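Local coordinates for BF1531-like N-terminal domain-containing protein (Bacteroides fragilis, PDB 3SLR) that binds magnesium through a phosphatase-like domain in its N-terminal part and may hydrolyse ester bonds, though its biological role is unknown, at residues 226-231 with 333-338. Numbering follows the deposited sequence.
With MG (magnesium ion), chain B; MG (magnesium ion), chain C.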
ATOM      1  N   ILE A 226     -16.088   5.087  -5.682  1.00 15.80           N
ATOM      2  CA  ILE A 226     -17.197   5.303  -6.611  1.00 14.04           C
ATOM      3  C   ILE A 226     -17.036   4.362  -7.787  1.00 16.63           C
ATOM      4  O   ILE A 226     -15.979   4.326  -8.418  1.00 16.39           O
ATOM      5  CB  ILE A 226     -17.212   6.750  -7.146  1.00 16.01           C
ATOM      6  CG1 ILE A 226     -17.281   7.731  -5.988  1.00 19.03           C
ATOM      7  CG2 ILE A 226     -18.389   6.959  -8.125  1.00 14.57           C
ATOM      8  CD1 ILE A 226     -16.942   9.165  -6.398  1.00 20.20           C
ATOM      9  N   LEU A 227     -18.088   3.603  -8.079  1.00 15.43           N
ATOM     10  CA  LEU A 227     -18.024   2.549  -9.086  1.00 16.76           C
ATOM     11  C   LEU A 227     -18.915   2.813 -10.291  1.00 13.67           C
ATOM     12  O   LEU A 227     -20.086   3.129 -10.148  1.00 15.62           O
ATOM     13  CB  LEU A 227     -18.459   1.219  -8.468  1.00 16.19           C
ATOM     14  CG  LEU A 227     -17.612   0.727  -7.295  1.00 20.14           C
ATOM     15  CD1 LEU A 227     -18.358  -0.350  -6.506  1.00 21.37           C
ATOM     16  CD2 LEU A 227     -16.255   0.225  -7.783  1.00 20.35           C
ATOM     17  N   ASP A 228     -18.359   2.647 -11.480  1.00 16.05           N
ATOM     18  CA  ASP A 228     -19.184   2.465 -12.660  1.00 16.95           C
ATOM     19  C   ASP A 228     -19.793   1.051 -12.570  1.00 17.20           C
ATOM     20  O   ASP A 228     -19.338   0.234 -11.778  1.00 16.15           O
ATOM     21  CB  ASP A 228     -18.320   2.630 -13.909  1.00 18.39           C
ATOM     22  CG  ASP A 228     -19.052   2.263 -15.173  1.00 19.72           C
ATOM     23  OD1 ASP A 228     -20.042   2.953 -15.503  1.00 19.56           O
ATOM     24  OD2 ASP A 228     -18.634   1.290 -15.831  1.00 20.65           O
ATOM     25  N   LEU A 229     -20.833   0.769 -13.347  1.00 14.21           N
ATOM     26  CA  LEU A 229     -21.450  -0.558 -13.313  1.00 17.99           C
ATOM     27  C   LEU A 229     -21.029  -1.419 -14.507  1.00 17.67           C
ATOM     28  O   LEU A 229     -20.280  -2.386 -14.352  1.00 17.04           O
ATOM     29  CB  LEU A 229     -22.979  -0.444 -13.231  1.00 17.37           C
ATOM     30  CG  LEU A 229     -23.565   0.199 -11.965  1.00 17.82           C
ATOM     31  CD1 LEU A 229     -25.094   0.331 -12.063  1.00 16.82           C
ATOM     32  CD2 LEU A 229     -23.163  -0.571 -10.701  1.00 14.86           C
ATOM     33  N   ASP A 230     -21.498  -1.071 -15.701  1.00 18.85           N
ATOM     34  CA  ASP A 230     -21.275  -1.939 -16.863  1.00 21.27           C
ATOM     35  C   ASP A 230     -19.788  -2.160 -17.162  1.00 19.92           C
ATOM     36  O   ASP A 230     -19.036  -1.210 -17.396  1.00 18.77           O
ATOM     37  CB  ASP A 230     -21.986  -1.398 -18.108  1.00 21.58           C
ATOM     38  CG  ASP A 230     -23.505  -1.497 -18.017  1.00 20.61           C
ATOM     39  OD1 ASP A 230     -24.049  -2.488 -17.461  1.00 18.77           O
ATOM     40  OD2 ASP A 230     -24.170  -0.577 -18.537  1.00 21.72           O
ATOM     41  N   ASN A 231     -19.379  -3.423 -17.169  1.00 18.43           N
ATOM     42  CA  ASN A 231     -18.000  -3.795 -17.449  1.00 17.74           C
ATOM     43  C   ASN A 231     -17.006  -3.299 -16.400  1.00 17.02           C
ATOM     44  O   ASN A 231     -15.800  -3.336 -16.612  1.00 17.12           O
ATOM     45  CB  ASN A 231     -17.591  -3.385 -18.865  1.00 18.81           C
ATOM     46  CG  ASN A 231     -18.322  -4.195 -19.925  1.00 24.82           C
ATOM     47  OD1 ASN A 231     -18.451  -5.424 -19.811  1.00 26.26           O
ATOM     48  ND2 ASN A 231     -18.822  -3.515 -20.951  1.00 29.88           N
ATOM     49  N   PHE A 333     -12.377   6.755  -7.982  1.00 13.69           N
ATOM     50  CA  PHE A 333     -13.382   6.460  -8.999  1.00 15.26           C
ATOM     51  C   PHE A 333     -12.877   5.402  -9.974  1.00 14.72           C
ATOM     52  O   PHE A 333     -11.826   5.583 -10.595  1.00 14.53           O
ATOM     53  CB  PHE A 333     -13.741   7.756  -9.745  1.00 16.65           C
ATOM     54  CG  PHE A 333     -14.621   7.554 -10.962  1.00 16.27           C
ATOM     55  CD1 PHE A 333     -15.871   6.965 -10.848  1.00 18.10           C
ATOM     56  CD2 PHE A 333     -14.204   8.007 -12.210  1.00 16.46           C
ATOM     57  CE1 PHE A 333     -16.685   6.805 -11.964  1.00 17.53           C
ATOM     58  CE2 PHE A 333     -15.013   7.850 -13.327  1.00 17.69           C
ATOM     59  CZ  PHE A 333     -16.247   7.250 -13.206  1.00 17.59           C
ATOM     60  N   LEU A 334     -13.628   4.305 -10.092  1.00 14.25           N
ATOM     61  CA  LEU A 334     -13.294   3.199 -10.996  1.00 17.12           C
ATOM     62  C   LEU A 334     -14.281   3.084 -12.155  1.00 14.84           C
ATOM     63  O   LEU A 334     -15.481   2.902 -11.946  1.00 16.29           O
ATOM     64  CB  LEU A 334     -13.257   1.878 -10.230  1.00 16.14           C
ATOM     65  CG  LEU A 334     -12.218   1.787  -9.106  1.00 15.06           C
ATOM     66  CD1 LEU A 334     -12.343   0.431  -8.405  1.00 17.85           C
ATOM     67  CD2 LEU A 334     -10.822   1.976  -9.651  1.00 16.34           C
ATOM     68  N   ASP A 335     -13.758   3.170 -13.377  1.00 16.71           N
ATOM     69  CA  ASP A 335     -14.574   3.121 -14.587  1.00 15.59           C
ATOM     70  C   ASP A 335     -13.749   2.496 -15.716  1.00 16.08           C
ATOM     71  O   ASP A 335     -12.595   2.854 -15.922  1.00 17.94           O
ATOM     72  CB  ASP A 335     -15.035   4.547 -14.953  1.00 15.33           C
ATOM     73  CG  ASP A 335     -16.171   4.561 -15.961  1.00 21.10           C
ATOM     74  OD1 ASP A 335     -16.105   3.790 -16.948  1.00 21.71           O
ATOM     75  OD2 ASP A 335     -17.128   5.353 -15.771  1.00 19.53           O
ATOM     76  N   ASP A 336     -14.331   1.532 -16.423  1.00 17.23           N
ATOM     77  CA  ASP A 336     -13.627   0.800 -17.476  1.00 19.73           C
ATOM     78  C   ASP A 336     -13.464   1.638 -18.745  1.00 20.09           C
ATOM     79  O   ASP A 336     -12.689   1.288 -19.626  1.00 20.04           O
ATOM     80  CB  ASP A 336     -14.409  -0.475 -17.835  1.00 17.59           C
ATOM     81  CG  ASP A 336     -15.706  -0.155 -18.524  1.00 22.23           C
ATOM     82  OD1 ASP A 336     -16.563   0.425 -17.841  1.00 20.48           O
ATOM     83  OD2 ASP A 336     -15.866  -0.424 -19.740  1.00 23.42           O
ATOM     84  N   ASN A 337     -14.209   2.731 -18.845  1.00 19.02           N
ATOM     85  CA  ASN A 337     -14.184   3.579 -20.040  1.00 22.44           C
ATOM     86  C   ASN A 337     -13.151   4.707 -19.917  1.00 20.00           C
ATOM     87  O   ASN A 337     -13.286   5.566 -19.053  1.00 20.29           O
ATOM     88  CB  ASN A 337     -15.573   4.191 -20.245  1.00 19.91           C
ATOM     89  CG  ASN A 337     -15.718   4.883 -21.586  1.00 25.44           C
ATOM     90  OD1 ASN A 337     -14.815   5.582 -22.042  1.00 30.27           O
ATOM     91  ND2 ASN A 337     -16.871   4.686 -22.228  1.00 29.12           N
ATOM     92  N   PRO A 338     -12.127   4.718 -20.788  1.00 21.42           N
ATOM     93  CA  PRO A 338     -11.044   5.709 -20.687  1.00 23.87           C
ATOM     94  C   PRO A 338     -11.522   7.153 -20.822  1.00 23.20           C
ATOM     95  O   PRO A 338     -10.943   8.051 -20.211  1.00 24.08           O
ATOM     96  CB  PRO A 338     -10.123   5.353 -21.861  1.00 24.48           C
ATOM     97  CG  PRO A 338     -10.981   4.555 -22.796  1.00 28.47           C
ATOM     98  CD  PRO A 338     -11.918   3.794 -21.913  1.00 24.63           C
TER
HETATM   99 MG    MG B 388     -18.579   0.958 -18.027  1.00 25.95          MG
HETATM  100 MG    MG C 389     -21.730   2.423 -17.169  1.00 14.08          MG
HETATM  101  O   HOH W   1     -23.201   2.091 -18.883  1.00 30.75           O
HETATM  102  O   HOH W   2     -18.156   3.273 -18.354  1.00 26.31           O
HETATM  103  O   HOH W   3     -18.203   0.448 -20.406  1.00 27.51           O
HETATM  104  O   HOH W   4     -20.455   1.726 -18.875  1.00 26.19           O
HETATM  105  O   HOH W   5     -21.374   4.586 -17.311  1.00 23.17           O
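Leu334 N donates to Ile226 O (2.9 Å) and Asp228 N to Leu334 O, two nearly straight bonds that zip neighbouring parallel strands, 224-227 and 331-334, of the Rossmann-like sheet in a domain whose Asp-x-Asp motif fits the haloacid dehalogenase (HAD) type. The arrangement illustrates how such a fold builds a metal site where strands end: an apolar sheet interior gives way to a wet carboxylate cluster. On the tightly packed side, the anti position of Ile226 CG2 to the backbone N turns this methyl to the ring of Phe333, 3.7 Å from CD1, on one face of the sheet; on the other, Leu227 and Leu334 run side by side, CD2 to CD1. Helices cover both faces here, Val344 of helix 338-347 touching Phe333 and Leu367 of helix 363-368 touching Leu334.

Beyond the strands the two segments meet through magnesium and water. One ion draws together Asp228 OD2, the backbone O of Asp230 and Asp336 OD1, and three waters bring its ligands to six. It lets Asp228 OD2 and Asp336 OD1 sit 3.0 Å apart, where bare carboxylates would probably repel; their planes differ by 26°. Thr232 OG1, bonded to both Asp228 OD2 and the backbone N of Asp336, ties this first shell together. Asp228 OD1 binds the second magnesium, so this carboxylate bridges the two ions, and one water is a ligand of both. Here Asp335 stands in the second shell: a water on the first ion donates to OD1, and OD2 forms a salt bridge with Lys313, while OD1 also closes an Asx turn by accepting from Asn337 N (2.9 Å) on its anti side, 24° out of the carboxylate plane.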